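Local atomic coordinates of trichothecene 15-O-acetyltransferase TRI3 (Fusarium sporotrichioides, PDB entry 3FOT), a protein that acetylates the 15-hydroxyl group of trichothecene intermediates during the biosynthesis of T-2 toxin and related sesquiterpene mycotoxins, as a member of the BAHD acyltransferase superfamily. Residues Lys45-Leu50 / Val96-Glu101; Asp84-His89 / Glu109-Asn114; Cys252-Ser257 / Arg398-Asn403; Pro447-Gln452 / Gly456-Ser461. All coordinates share one frame; numbering follows the deposited sequence. Where two conformers were deposited one is given.

Contact 1. Residues Lys45-Leu50 / Val96-Glu101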
loop_
_atom_site.group_PDB
_atom_site.type_symbol
_atom_site.label_atom_id
_atom_site.label_comp_id
_atom_site.label_asym_id
_atom_site.label_seq_id
_atom_site.Cartn_x
_atom_site.Cartn_y
_atom_site.Cartn_z
ATOM N N LYS A 45 9.533 13.239 7.540
ATOM C CA LYS A 45 9.344 12.339 6.399
ATOM C C LYS A 45 8.034 12.599 5.673
ATOM O O LYS A 45 8.003 12.656 4.439
ATOM C CB LYS A 45 9.422 10.895 6.869
ATOM C CG LYS A 45 10.719 10.558 7.570
ATOM C CD LYS A 45 10.928 9.072 7.466
ATOM C CE LYS A 45 11.875 8.545 8.517
ATOM N NZ LYS A 45 13.252 9.011 8.263
ATOM N N ASN A 46 6.957 12.762 6.435
ATOM C CA ASN A 46 5.652 13.069 5.860
ATOM C C ASN A 46 5.657 14.391 5.064
ATOM O O ASN A 46 5.042 14.481 3.994
ATOM C CB ASN A 46 4.587 13.068 6.957
ATOM C CG ASN A 46 3.193 12.890 6.403
ATOM O OD1 ASN A 46 2.537 13.872 6.069
ATOM N ND2 ASN A 46 2.738 11.623 6.276
ATOM N N ARG A 47 6.340 15.418 5.588
ATOM C CA ARG A 47 6.475 16.694 4.858
ATOM C C ARG A 47 7.219 16.559 3.531
ATOM O O ARG A 47 7.059 17.402 2.647
ATOM C CB ARG A 47 7.117 17.784 5.735
ATOM C CG ARG A 47 6.190 18.267 6.820
ATOM C CD ARG A 47 6.780 19.458 7.611
ATOM N NE ARG A 47 5.772 20.018 8.509
ATOM C CZ ARG A 47 4.824 20.885 8.157
ATOM N NH1 ARG A 47 4.708 21.307 6.899
ATOM N NH2 ARG A 47 3.974 21.325 9.060
ATOM N N ARG A 48 8.001 15.488 3.385
ATOM C CA ARG A 48 8.761 15.246 2.171
ATOM C C ARG A 48 8.141 14.119 1.350
ATOM O O ARG A 48 8.746 13.651 0.396
ATOM C CB ARG A 48 10.187 14.878 2.512
ATOM C CG ARG A 48 11.042 16.053 2.955
ATOM C CD ARG A 48 12.491 15.578 3.102
ATOM N NE ARG A 48 12.679 14.782 4.316
ATOM C CZ ARG A 48 13.604 13.832 4.477
ATOM N NH1 ARG A 48 14.432 13.516 3.480
ATOM N NH2 ARG A 48 13.684 13.194 5.642
ATOM N N ALA A 49 6.929 13.709 1.736
ATOM C CA ALA A 49 6.168 12.678 1.016
ATOM C C ALA A 49 6.897 11.341 0.944
ATOM O O ALA A 49 6.712 10.588 -0.019
ATOM C CB ALA A 49 5.824 13.168 -0.409
ATOM N N LEU A 50 7.703 11.037 1.967
ATOM C CA LEU A 50 8.625 9.912 1.895
ATOM C C LEU A 50 7.926 8.563 1.827
ATOM O O LEU A 50 8.508 7.640 1.292
ATOM C CB LEU A 50 9.657 9.919 3.033
ATOM C CG LEU A 50 10.675 11.076 3.054
ATOM C CD1 LEU A 50 11.820 10.700 3.986
ATOM C CD2 LEU A 50 11.162 11.410 1.650
ATOM N N VAL A 96 -3.392 16.443 8.532
ATOM C CA VAL A 96 -2.369 16.099 9.486
ATOM C C VAL A 96 -1.775 17.348 10.100
ATOM O O VAL A 96 -1.608 18.375 9.420
ATOM C CB VAL A 96 -1.240 15.267 8.833
ATOM C CG1 VAL A 96 -0.508 16.042 7.747
ATOM C CG2 VAL A 96 -0.236 14.802 9.901
ATOM N N SER A 97 -1.446 17.245 11.381
ATOM C CA SER A 97 -0.670 18.279 12.070
ATOM C C SER A 97 0.272 17.627 13.056
ATOM O O SER A 97 0.169 16.423 13.345
ATOM C CB SER A 97 -1.580 19.260 12.825
ATOM O OG SER A 97 -2.356 18.642 13.829
ATOM N N TRP A 98 1.180 18.434 13.598
ATOM C CA TRP A 98 2.106 17.909 14.559
ATOM C C TRP A 98 2.258 18.878 15.711
ATOM O O TRP A 98 2.136 20.106 15.535
ATOM C CB TRP A 98 3.491 17.708 13.952
ATOM C CG TRP A 98 3.551 16.659 12.900
ATOM C CD1 TRP A 98 3.805 15.328 13.084
ATOM C CD2 TRP A 98 3.316 16.840 11.497
ATOM N NE1 TRP A 98 3.781 14.670 11.863
ATOM C CE2 TRP A 98 3.474 15.569 10.880
ATOM C CE3 TRP A 98 3.015 17.957 10.693
ATOM C CZ2 TRP A 98 3.337 15.382 9.498
ATOM C CZ3 TRP A 98 2.872 17.766 9.307
ATOM C CH2 TRP A 98 3.021 16.480 8.733
ATOM N N ASP A 99 2.569 18.320 16.868
ATOM C CA ASP A 99 3.235 19.124 17.904
ATOM C C ASP A 99 4.666 18.639 18.063
ATOM O O ASP A 99 5.306 18.240 17.084
ATOM C CB ASP A 99 2.445 19.129 19.216
ATOM C CG ASP A 99 2.130 17.742 19.729
ATOM O OD1 ASP A 99 2.855 16.761 19.420
ATOM O OD2 ASP A 99 1.153 17.640 20.470
ATOM N N ASP A 100 5.191 18.650 19.283
ATOM C CA ASP A 100 6.589 18.286 19.454
ATOM C C ASP A 100 6.808 16.779 19.602
ATOM O O ASP A 100 7.952 16.302 19.537
ATOM C CB ASP A 100 7.199 19.089 20.603
ATOM C CG ASP A 100 7.194 20.588 20.314
ATOM O OD1 ASP A 100 7.601 21.007 19.203
ATOM O OD2 ASP A 100 6.770 21.355 21.184
ATOM N N GLU A 101 5.718 16.036 19.755
ATOM C CA GLU A 101 5.794 14.581 19.879
ATOM C C GLU A 101 6.055 13.942 18.522
ATOM O O GLU A 101 5.855 14.558 17.474
ATOM C CB GLU A 101 4.524 14.014 20.486
ATOM C CG GLU A 101 4.130 14.631 21.834
ATOM C CD GLU A 101 3.006 13.874 22.517
ATOM O OE1 GLU A 101 2.734 12.709 22.128
ATOM O OE2 GLU A 101 2.400 14.441 23.458
#
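The six-membered ring of Trp98 is met by two consecutive residues, Asn46 and Arg47. Asn46 comes to its rim: CB lies near the ring plane, 3.7 Å from Trp98 CZ2, and OD1 is 3.8 Å from Trp98 CH2, with the amide turned 61° to the indole. Arg47, on an extended chain, slides past the indole in the opposite direction, CG 4.1 Å from Trp98 CH2. Its NH2 is 3.7 Å from Trp98 CZ3, which lies over one face of the guanidinium; the two planes are 45° apart, too far from parallel for a flat stack. On the indole itself, Val96 CG2 sits 3.6 Å above the ring plane, toward the rim. Polar ties farther out hold these groups in place. Glu43 forms a salt bridge with Arg47 NE, the carbonyl of Asn151 accepts from Arg47 NH1, Gly41 O takes the indole NE1, and Asn46 ND2 is shared by Val40 O and Asn185 OD1. Asn46 and Arg47 lie near the C-terminal end of helix 43-46: Leu50 N bonds to Lys45 O and Ala49 N to Asn46 O, with Ala49 at positive phi. These paired bonds make a Schellman motif, and its turn meets the tryptophan at the end of edge strand 95-97 of a four-stranded antiparallel sheet.

Contact 2. Residues Asp84-His89 / Glu109-Asn114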
loop_
_atom_site.group_PDB
_atom_site.type_symbol
_atom_site.label_atom_id
_atom_site.label_comp_id
_atom_site.label_asym_id
_atom_site.label_seq_id
_atom_site.Cartn_x
_atom_site.Cartn_y
_atom_site.Cartn_z
ATOM N N ASP A 84 -19.633 11.700 -2.604
ATOM C CA ASP A 84 -20.331 10.549 -2.058
ATOM C C ASP A 84 -19.365 9.721 -1.219
ATOM O O ASP A 84 -19.726 9.232 -0.153
ATOM C CB ASP A 84 -20.894 9.653 -3.175
ATOM C CG ASP A 84 -22.017 10.309 -3.949
ATOM O OD1 ASP A 84 -22.612 11.302 -3.429
ATOM O OD2 ASP A 84 -22.298 9.810 -5.075
ATOM N N ALA A 85 -18.135 9.570 -1.722
ATOM C CA ALA A 85 -17.146 8.716 -1.075
ATOM C C ALA A 85 -16.699 9.325 0.255
ATOM O O ALA A 85 -16.444 8.595 1.213
ATOM C CB ALA A 85 -15.968 8.484 -1.985
ATOM N N ARG A 86 -16.630 10.653 0.310
ATOM C CA ARG A 86 -16.256 11.368 1.531
ATOM C C ARG A 86 -17.296 11.090 2.604
ATOM O O ARG A 86 -16.955 10.881 3.767
ATOM C CB ARG A 86 -16.144 12.882 1.298
ATOM C CG ARG A 86 -15.795 13.625 2.623
ATOM C CD ARG A 86 -15.459 15.062 2.410
ATOM N NE ARG A 86 -15.178 15.753 3.668
ATOM C CZ ARG A 86 -14.554 16.922 3.768
ATOM N NH1 ARG A 86 -14.095 17.553 2.687
ATOM N NH2 ARG A 86 -14.367 17.464 4.981
ATOM N N PHE A 87 -18.567 11.078 2.199
ATOM C CA PHE A 87 -19.645 10.714 3.111
ATOM C C PHE A 87 -19.525 9.292 3.646
ATOM O O PHE A 87 -19.639 9.072 4.845
ATOM C CB PHE A 87 -21.027 10.940 2.492
ATOM C CG PHE A 87 -22.118 10.923 3.507
ATOM C CD1 PHE A 87 -22.434 12.090 4.202
ATOM C CD2 PHE A 87 -22.774 9.732 3.829
ATOM C CE1 PHE A 87 -23.434 12.078 5.191
ATOM C CE2 PHE A 87 -23.773 9.715 4.828
ATOM C CZ PHE A 87 -24.090 10.901 5.487
ATOM N N GLU A 88 -19.246 8.332 2.762
ATOM C CA GLU A 88 -19.068 6.945 3.168
ATOM C C GLU A 88 -17.809 6.727 4.013
ATOM O O GLU A 88 -17.837 5.969 5.004
ATOM C CB GLU A 88 -18.963 6.057 1.935
ATOM C CG GLU A 88 -20.239 5.973 1.089
ATOM C CD GLU A 88 -20.181 4.821 0.087
ATOM O OE1 GLU A 88 -19.165 4.086 0.050
ATOM O OE2 GLU A 88 -21.177 4.611 -0.636
ATOM N N HIS A 89 -16.712 7.354 3.591
ATOM C CA HIS A 89 -15.373 7.097 4.144
ATOM C C HIS A 89 -14.568 8.395 4.235
ATOM O O HIS A 89 -13.765 8.717 3.364
ATOM C CB HIS A 89 -14.662 6.005 3.338
ATOM C CG HIS A 89 -15.439 4.728 3.310
ATOM N ND1 HIS A 89 -15.722 4.022 4.459
ATOM C CD2 HIS A 89 -16.057 4.074 2.302
ATOM C CE1 HIS A 89 -16.455 2.967 4.156
ATOM N NE2 HIS A 89 -16.671 2.975 2.853
ATOM N N GLU A 109 -12.708 17.337 9.849
ATOM C CA GLU A 109 -13.748 18.355 10.046
ATOM C C GLU A 109 -14.787 18.262 8.922
ATOM O O GLU A 109 -14.440 18.230 7.739
ATOM C CB GLU A 109 -13.129 19.753 10.120
ATOM C CG GLU A 109 -14.141 20.897 10.284
ATOM C CD GLU A 109 -13.496 22.276 10.257
ATOM O OE1 GLU A 109 -12.384 22.444 9.698
ATOM O OE2 GLU A 109 -14.116 23.207 10.804
ATOM N N SER A 110 -16.058 18.186 9.300
ATOM C CA SER A 110 -17.138 18.242 8.294
ATOM C C SER A 110 -17.078 19.539 7.501
ATOM O O SER A 110 -16.708 20.578 8.053
ATOM C CB SER A 110 -18.493 18.172 8.966
ATOM O OG SER A 110 -18.797 16.880 9.338
ATOM N N PRO A 111 -17.446 19.497 6.205
ATOM C CA PRO A 111 -17.514 20.743 5.433
ATOM C C PRO A 111 -18.471 21.742 6.092
ATOM O O PRO A 111 -19.532 21.356 6.585
ATOM C CB PRO A 111 -18.066 20.291 4.070
ATOM C CG PRO A 111 -17.625 18.832 3.972
ATOM C CD PRO A 111 -17.761 18.312 5.375
ATOM N N GLU A 112 -18.051 23.000 6.125
ATOM C CA GLU A 112 -18.844 24.086 6.710
ATOM C C GLU A 112 -20.126 24.359 5.932
ATOM O O GLU A 112 -21.067 24.958 6.458
ATOM C CB GLU A 112 -18.005 25.363 6.805
ATOM C CG GLU A 112 -17.302 25.764 5.514
ATOM C CD GLU A 112 -17.110 27.266 5.380
ATOM O OE1 GLU A 112 -16.212 27.818 6.049
ATOM O OE2 GLU A 112 -17.852 27.891 4.586
ATOM N N SER A 113 -20.149 23.936 4.671
ATOM C CA SER A 113 -21.287 24.128 3.790
ATOM C C SER A 113 -21.156 23.181 2.614
ATOM O O SER A 113 -20.071 22.674 2.331
ATOM C CB SER A 113 -21.336 25.570 3.275
ATOM O OG SER A 113 -20.233 25.865 2.424
ATOM N N ASN A 114 -22.259 22.958 1.913
ATOM C CA ASN A 114 -22.218 22.134 0.725
ATOM C C ASN A 114 -21.301 22.765 -0.354
ATOM O O ASN A 114 -20.600 22.041 -1.072
ATOM C CB ASN A 114 -23.643 21.801 0.235
ATOM C CG ASN A 114 -24.412 20.868 1.207
ATOM O OD1 ASN A 114 -24.674 19.693 0.900
ATOM N ND2 ASN A 114 -24.777 21.390 2.375
#
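Arg86 reaches from helix 71-88 to Pro111 and the backbone of Glu109, and it accounts for the whole contact from the helix side. Its CB already points at the loop 109-114, and CG leaves it anti to the backbone N (chi1 178°). From CG to NE the chain stays fully extended, so the guanidinium is carried well clear of the helix. NE is the first atom to arrive, 3.9 Å from Pro111 CG, while its N-H is used by the hydroxyl of Tyr108, the neighbour of Glu109 on strand 105-109. At CZ the pyrrolidine ring is met squarely: Pro111 CG stands 3.6 Å above the guanidinium plane and over its centre. Arginine and proline approach from opposite directions, and the ring's CG and CD lie against one face of the cation. Residues 109-114 form the loop that leads from strand 105-109, an inner strand of the four-stranded antiparallel sheet, into helix 114-124. That helix opens with Ser113 as N-cap, its OG accepting from Ser116 N, and it also carries Trp120, which makes a cation-pi interaction with Arg86. At the tip the two terminal nitrogens part company. NH1 is 4.0 Å from Pro111 CG and donates to a bound glycerol, probably from the crystallisation liquor. NH2 lies 3.5 Å from Pro111 CD, and close to the guanidinium plane, at its edge, it has Glu109 O at 2.9 Å.

Contact 3. Residues Cys252-Ser257 / Arg398-Asn403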
loop_
_atom_site.group_PDB
_atom_site.type_symbol
_atom_site.label_atom_id
_atom_site.label_comp_id
_atom_site.label_asym_id
_atom_site.label_seq_id
_atom_site.Cartn_x
_atom_site.Cartn_y
_atom_site.Cartn_z
ATOM N N CYS A 252 6.790 -8.694 22.098
ATOM C CA CYS A 252 7.116 -7.334 21.614
ATOM C C CYS A 252 8.615 -7.087 21.574
ATOM O O CYS A 252 9.151 -6.523 20.599
ATOM C CB CYS A 252 6.442 -6.240 22.463
ATOM S SG CYS A 252 4.685 -6.177 22.306
ATOM N N THR A 253 9.303 -7.509 22.637
ATOM C CA THR A 253 10.757 -7.386 22.733
ATOM C C THR A 253 11.471 -8.254 21.679
ATOM O O THR A 253 12.519 -7.865 21.140
ATOM C CB THR A 253 11.227 -7.761 24.160
ATOM O OG1 THR A 253 10.757 -6.768 25.071
ATOM C CG2 THR A 253 12.739 -7.834 24.245
ATOM N N GLU A 254 10.907 -9.424 21.381
ATOM C CA GLU A 254 11.459 -10.268 20.340
ATOM C C GLU A 254 11.404 -9.537 19.002
ATOM O O GLU A 254 12.373 -9.558 18.232
ATOM C CB GLU A 254 10.686 -11.578 20.222
ATOM C CG GLU A 254 11.356 -12.548 19.266
ATOM C CD GLU A 254 10.538 -13.795 19.007
ATOM O OE1 GLU A 254 9.617 -14.081 19.790
ATOM O OE2 GLU A 254 10.835 -14.496 18.014
ATOM N N TYR A 255 10.277 -8.879 18.734
ATOM C CA TYR A 255 10.177 -8.085 17.511
ATOM C C TYR A 255 11.140 -6.887 17.492
ATOM O O TYR A 255 11.870 -6.691 16.512
ATOM C CB TYR A 255 8.734 -7.663 17.186
ATOM C CG TYR A 255 8.704 -6.806 15.933
ATOM C CD1 TYR A 255 8.495 -7.374 14.660
ATOM C CD2 TYR A 255 8.959 -5.439 15.999
ATOM C CE1 TYR A 255 8.507 -6.561 13.491
ATOM C CE2 TYR A 255 8.985 -4.644 14.849
ATOM C CZ TYR A 255 8.765 -5.212 13.607
ATOM O OH TYR A 255 8.798 -4.362 12.502
ATOM N N THR A 256 11.158 -6.068 18.547
ATOM C CA THR A 256 12.029 -4.879 18.531
ATOM C C THR A 256 13.516 -5.251 18.468
ATOM O O THR A 256 14.306 -4.559 17.820
ATOM C CB THR A 256 11.750 -3.911 19.700
ATOM O OG1 THR A 256 12.042 -4.566 20.946
ATOM C CG2 THR A 256 10.275 -3.482 19.683
ATOM N N SER A 257 13.892 -6.362 19.110
ATOM C CA SER A 257 15.250 -6.876 18.996
ATOM C C SER A 257 15.594 -7.275 17.562
ATOM O O SER A 257 16.665 -6.909 17.061
ATOM C CB SER A 257 15.478 -8.040 19.960
ATOM O OG SER A 257 15.515 -7.540 21.288
ATOM N N ARG A 398 3.578 -18.404 11.093
ATOM C CA ARG A 398 2.787 -19.108 12.116
ATOM C C ARG A 398 3.102 -18.661 13.554
ATOM O O ARG A 398 2.186 -18.448 14.343
ATOM C CB ARG A 398 2.949 -20.629 11.964
ATOM C CG ARG A 398 1.765 -21.442 12.429
ATOM N N GLN A 399 4.382 -18.472 13.876
ATOM C CA GLN A 399 4.793 -18.020 15.206
ATOM C C GLN A 399 4.214 -16.658 15.554
ATOM O O GLN A 399 4.178 -16.268 16.713
ATOM C CB GLN A 399 6.323 -17.934 15.313
ATOM N N TRP A 400 3.781 -15.921 14.541
ATOM C CA TRP A 400 3.309 -14.573 14.779
ATOM C C TRP A 400 1.813 -14.504 14.580
ATOM O O TRP A 400 1.096 -14.033 15.447
ATOM C CB TRP A 400 4.066 -13.586 13.883
ATOM C CG TRP A 400 5.534 -13.538 14.265
ATOM C CD1 TRP A 400 6.533 -14.346 13.798
ATOM C CD2 TRP A 400 6.137 -12.673 15.236
ATOM N NE1 TRP A 400 7.720 -14.029 14.407
ATOM C CE2 TRP A 400 7.504 -13.015 15.305
ATOM C CE3 TRP A 400 5.652 -11.644 16.052
ATOM C CZ2 TRP A 400 8.402 -12.359 16.160
ATOM C CZ3 TRP A 400 6.529 -10.998 16.902
ATOM C CH2 TRP A 400 7.897 -11.350 16.954
ATOM N N LEU A 401 1.346 -15.010 13.445
ATOM C CA LEU A 401 -0.043 -14.879 13.049
ATOM C C LEU A 401 -1.042 -15.634 13.925
ATOM O O LEU A 401 -2.191 -15.232 14.025
ATOM C CB LEU A 401 -0.217 -15.296 11.594
ATOM C CG LEU A 401 0.672 -14.698 10.489
ATOM C CD1 LEU A 401 0.215 -15.296 9.151
ATOM C CD2 LEU A 401 0.668 -13.176 10.445
ATOM N N GLU A 402 -0.605 -16.718 14.554
ATOM C CA GLU A 402 -1.518 -17.524 15.370
ATOM C C GLU A 402 -1.748 -16.901 16.747
ATOM O O GLU A 402 -2.550 -17.401 17.534
ATOM C CB GLU A 402 -1.011 -18.965 15.495
ATOM C CG GLU A 402 -0.823 -19.694 14.160
ATOM C CD GLU A 402 -2.033 -19.653 13.247
ATOM O OE1 GLU A 402 -3.091 -20.218 13.613
ATOM O OE2 GLU A 402 -1.915 -19.073 12.145
ATOM N N ASN A 403 -1.068 -15.792 17.029
ATOM C CA ASN A 403 -1.187 -15.158 18.320
ATOM C C ASN A 403 -2.316 -14.127 18.401
ATOM O O ASN A 403 -2.335 -13.191 17.610
ATOM C CB ASN A 403 0.118 -14.491 18.676
ATOM C CG ASN A 403 0.294 -14.405 20.129
ATOM O OD1 ASN A 403 -0.567 -13.863 20.832
ATOM N ND2 ASN A 403 1.378 -14.992 20.625
#
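The indole of Trp400 reaches from the last turn of helix 379-401 to helix 246-264, where its six-membered ring meets Glu254 and Tyr255. With CG anti to the carbonyl carbon (chi1 -65°), the ring is directed toward the other helix, and its far corner does the touching. Tyr255 presents the root of its side chain: CB is 3.8 Å from Trp400 CH2 and 4.0 Å from Trp400 CZ3, and even the backbone N of Tyr255 lies 3.9 Å from Trp400 CH2. The phenol ring itself leads away from the tryptophan, because Tyr255 CG is anti to the backbone N (chi1 178°). The tyrosine touches Pro336 of strand 333-340, Ala360 and Val362 of strand 358-365 and Val413 of helix 406-423; its hydroxyl bonds to Glu417, and its side chain comes within about 4 Å of that of His414, which binds 15-deacetylcalonectrin. Glu254, one residue earlier, crosses the indole at a slant on an extended chain. Its carboxylate is turned 51° to the ring, with CD 3.8 Å and OE2 3.7 Å from Trp400 CZ2. Lys251, a turn before, makes a cation-pi interaction with Trp400 and a long, weak ion pair with Glu254 OE1. Ala361 and Val362 of strand 358-365 also touch the tryptophan. The contact between the segments is thus van der Waals, apolar at Tyr255 CB and with a charged carboxylate at Glu254; that charge is probably offset in part by Lys251, which would ease its place beside the electron-rich indole.

Contact 4. Residues Pro447-Gln452 / Gly456-Ser461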
loop_
_atom_site.group_PDB
_atom_site.type_symbol
_atom_site.label_atom_id
_atom_site.label_comp_id
_atom_site.label_asym_id
_atom_site.label_seq_id
_atom_site.Cartn_x
_atom_site.Cartn_y
_atom_site.Cartn_z
ATOM N N PRO A 447 -13.161 -3.015 -8.893
ATOM C CA PRO A 447 -13.875 -3.775 -9.914
ATOM C C PRO A 447 -13.167 -3.847 -11.268
ATOM O O PRO A 447 -12.365 -2.979 -11.613
ATOM C CB PRO A 447 -15.193 -3.010 -10.066
ATOM C CG PRO A 447 -14.853 -1.590 -9.707
ATOM C CD PRO A 447 -13.735 -1.670 -8.677
ATOM N N HIS A 448 -13.484 -4.874 -12.053
ATOM C CA HIS A 448 -12.921 -4.957 -13.412
ATOM C C HIS A 448 -13.415 -3.859 -14.358
ATOM O O HIS A 448 -12.724 -3.523 -15.348
ATOM C CB HIS A 448 -13.270 -6.286 -14.050
ATOM C CG HIS A 448 -12.415 -7.425 -13.599
ATOM N ND1 HIS A 448 -12.656 -8.724 -14.002
ATOM C CD2 HIS A 448 -11.340 -7.475 -12.775
ATOM C CE1 HIS A 448 -11.734 -9.518 -13.480
ATOM N NE2 HIS A 448 -10.936 -8.790 -12.717
ATOM N N GLU A 449 -14.607 -3.332 -14.095
ATOM C CA GLU A 449 -15.164 -2.280 -14.946
ATOM C C GLU A 449 -15.831 -1.186 -14.143
ATOM O O GLU A 449 -16.314 -1.410 -13.011
ATOM C CB GLU A 449 -16.192 -2.835 -15.961
ATOM C CG GLU A 449 -15.735 -3.985 -16.841
ATOM C CD GLU A 449 -15.993 -5.361 -16.243
ATOM O OE1 GLU A 449 -16.755 -5.489 -15.257
ATOM O OE2 GLU A 449 -15.441 -6.333 -16.792
ATOM N N ILE A 450 -15.837 0.009 -14.736
ATOM C CA ILE A 450 -16.704 1.081 -14.312
ATOM C C ILE A 450 -17.917 0.979 -15.247
ATOM O O ILE A 450 -17.757 0.953 -16.473
ATOM C CB ILE A 450 -16.023 2.464 -14.477
ATOM C CG1 ILE A 450 -14.844 2.579 -13.510
ATOM C CG2 ILE A 450 -17.023 3.590 -14.173
ATOM C CD1 ILE A 450 -13.881 3.742 -13.771
ATOM N N LYS A 451 -19.102 0.900 -14.647
ATOM C CA LYS A 451 -20.379 0.728 -15.363
ATOM C C LYS A 451 -21.252 1.958 -15.184
ATOM O O LYS A 451 -21.128 2.669 -14.188
ATOM C CB LYS A 451 -21.151 -0.476 -14.806
ATOM C CG LYS A 451 -20.484 -1.799 -15.109
ATOM C CD LYS A 451 -21.157 -2.924 -14.370
ATOM C CE LYS A 451 -20.442 -4.226 -14.687
ATOM N NZ LYS A 451 -21.107 -4.854 -15.842
ATOM N N GLN A 452 -22.136 2.201 -16.154
ATOM C CA GLN A 452 -23.279 3.107 -15.959
ATOM C C GLN A 452 -24.298 2.316 -15.137
ATOM O O GLN A 452 -24.861 1.322 -15.608
ATOM C CB GLN A 452 -23.894 3.502 -17.302
ATOM C CG GLN A 452 -25.042 4.478 -17.174
ATOM C CD GLN A 452 -25.695 4.804 -18.497
ATOM O OE1 GLN A 452 -25.554 4.069 -19.477
ATOM N NE2 GLN A 452 -26.455 5.883 -18.520
ATOM N N GLY A 456 -26.327 -0.895 -16.374
ATOM C CA GLY A 456 -25.419 -2.032 -16.321
ATOM C C GLY A 456 -24.367 -2.082 -17.429
ATOM O O GLY A 456 -23.582 -3.024 -17.487
ATOM N N GLU A 457 -24.342 -1.077 -18.292
ATOM C CA GLU A 457 -23.404 -1.045 -19.423
ATOM C C GLU A 457 -21.985 -0.736 -18.965
ATOM O O GLU A 457 -21.767 0.183 -18.173
ATOM C CB GLU A 457 -23.837 0.002 -20.454
ATOM C CG GLU A 457 -25.131 -0.338 -21.191
ATOM C CD GLU A 457 -25.634 0.823 -22.025
ATOM O OE1 GLU A 457 -25.804 1.934 -21.469
ATOM O OE2 GLU A 457 -25.850 0.626 -23.239
ATOM N N ASN A 458 -21.026 -1.502 -19.477
ATOM C CA ASN A 458 -19.620 -1.219 -19.200
ATOM C C ASN A 458 -19.265 0.065 -19.903
ATOM O O ASN A 458 -19.694 0.300 -21.049
ATOM C CB ASN A 458 -18.725 -2.344 -19.721
ATOM C CG ASN A 458 -18.791 -3.583 -18.884
ATOM O OD1 ASN A 458 -19.104 -3.543 -17.699
ATOM N ND2 ASN A 458 -18.483 -4.724 -19.509
ATOM N N VAL A 459 -18.477 0.891 -19.223
ATOM C CA VAL A 459 -18.057 2.163 -19.745
ATOM C C VAL A 459 -16.524 2.223 -19.822
ATOM O O VAL A 459 -15.969 2.529 -20.877
ATOM C CB VAL A 459 -18.611 3.314 -18.889
ATOM C CG1 VAL A 459 -18.033 4.624 -19.329
ATOM C CG2 VAL A 459 -20.191 3.353 -18.997
ATOM N N LEU A 460 -15.851 1.909 -18.719
ATOM C CA LEU A 460 -14.377 1.890 -18.720
ATOM C C LEU A 460 -13.884 0.560 -18.192
ATOM O O LEU A 460 -14.342 0.096 -17.159
ATOM C CB LEU A 460 -13.803 3.056 -17.893
ATOM C CG LEU A 460 -14.025 4.433 -18.543
ATOM C CD1 LEU A 460 -13.987 5.529 -17.455
ATOM C CD2 LEU A 460 -12.980 4.706 -19.575
ATOM N N SER A 461 -12.979 -0.070 -18.927
ATOM C CA SER A 461 -12.392 -1.337 -18.483
ATOM C C SER A 461 -11.162 -1.020 -17.661
ATOM O O SER A 461 -10.330 -0.195 -18.091
ATOM C CB SER A 461 -11.954 -2.165 -19.690
ATOM O OG SER A 461 -11.482 -3.424 -19.216
#
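Two successive residues of one strand face a single residue of the other: Val459 N and Leu460 N both donate to Ile450 O, at 2.8 and 3.1 Å. The first lies in the carbonyl plane and the second is tilted 17° from it. This is a classic beta bulge, and it shifts the register by one, so that Ile450 pairs with Leu460 but Lys451 with Asn458. On the Glu449 side Ile450 N donates to Leu460 O; on the turn side Gln452 N reaches Glu457 O. The hairpin so formed, strands 449-452 and 457-469, puts its short arm at the margin of a six-stranded mixed sheet. Ile450 and Leu460 run side by side on one face, CD1 to CD1 4.1 Å, against Leu59 of the adjoining strand; Phe202 and Val205 of helix 191-205 touch Ile450. Lys451 lies alongside Asn458 and bends at its end (chi4 -92°), bringing NZ to 3.0 Å from Asn458 OD1, with a weak bond to Gly456 O. Glu449 crosses Asn458, its CB 3.5 Å from Asn458 OD1. Near the turn, in the conformer given, Glu457 OE1 lies close to Gln452 OE1, a doubtful approach of two acceptors that share Thr455 OG1 as a partner.

Overall arrangement
Contacts 1 and 2 are linked through the same four-stranded antiparallel sheet: Trp98 lies at the end of its edge strand 95-97, and residues 109-114 leave its strand 105-109. Their segments alternate along the chain, yet their centres are 24 Å apart and their nearest atoms about 9 Å. Contact 4 lies at the edge of the six-stranded sheet, its centre 26 Å from that of contact 2; helix 191-205, which touches Ile450, also touches Ala85 and His89. Contact 3 is 43 Å from contact 4, centre to centre, on the opposite side of the chain's centre. It alone approaches the substrate site, through Tyr255 beside His414, and contact 1 is its nearest neighbour, with centres 28 Å apart.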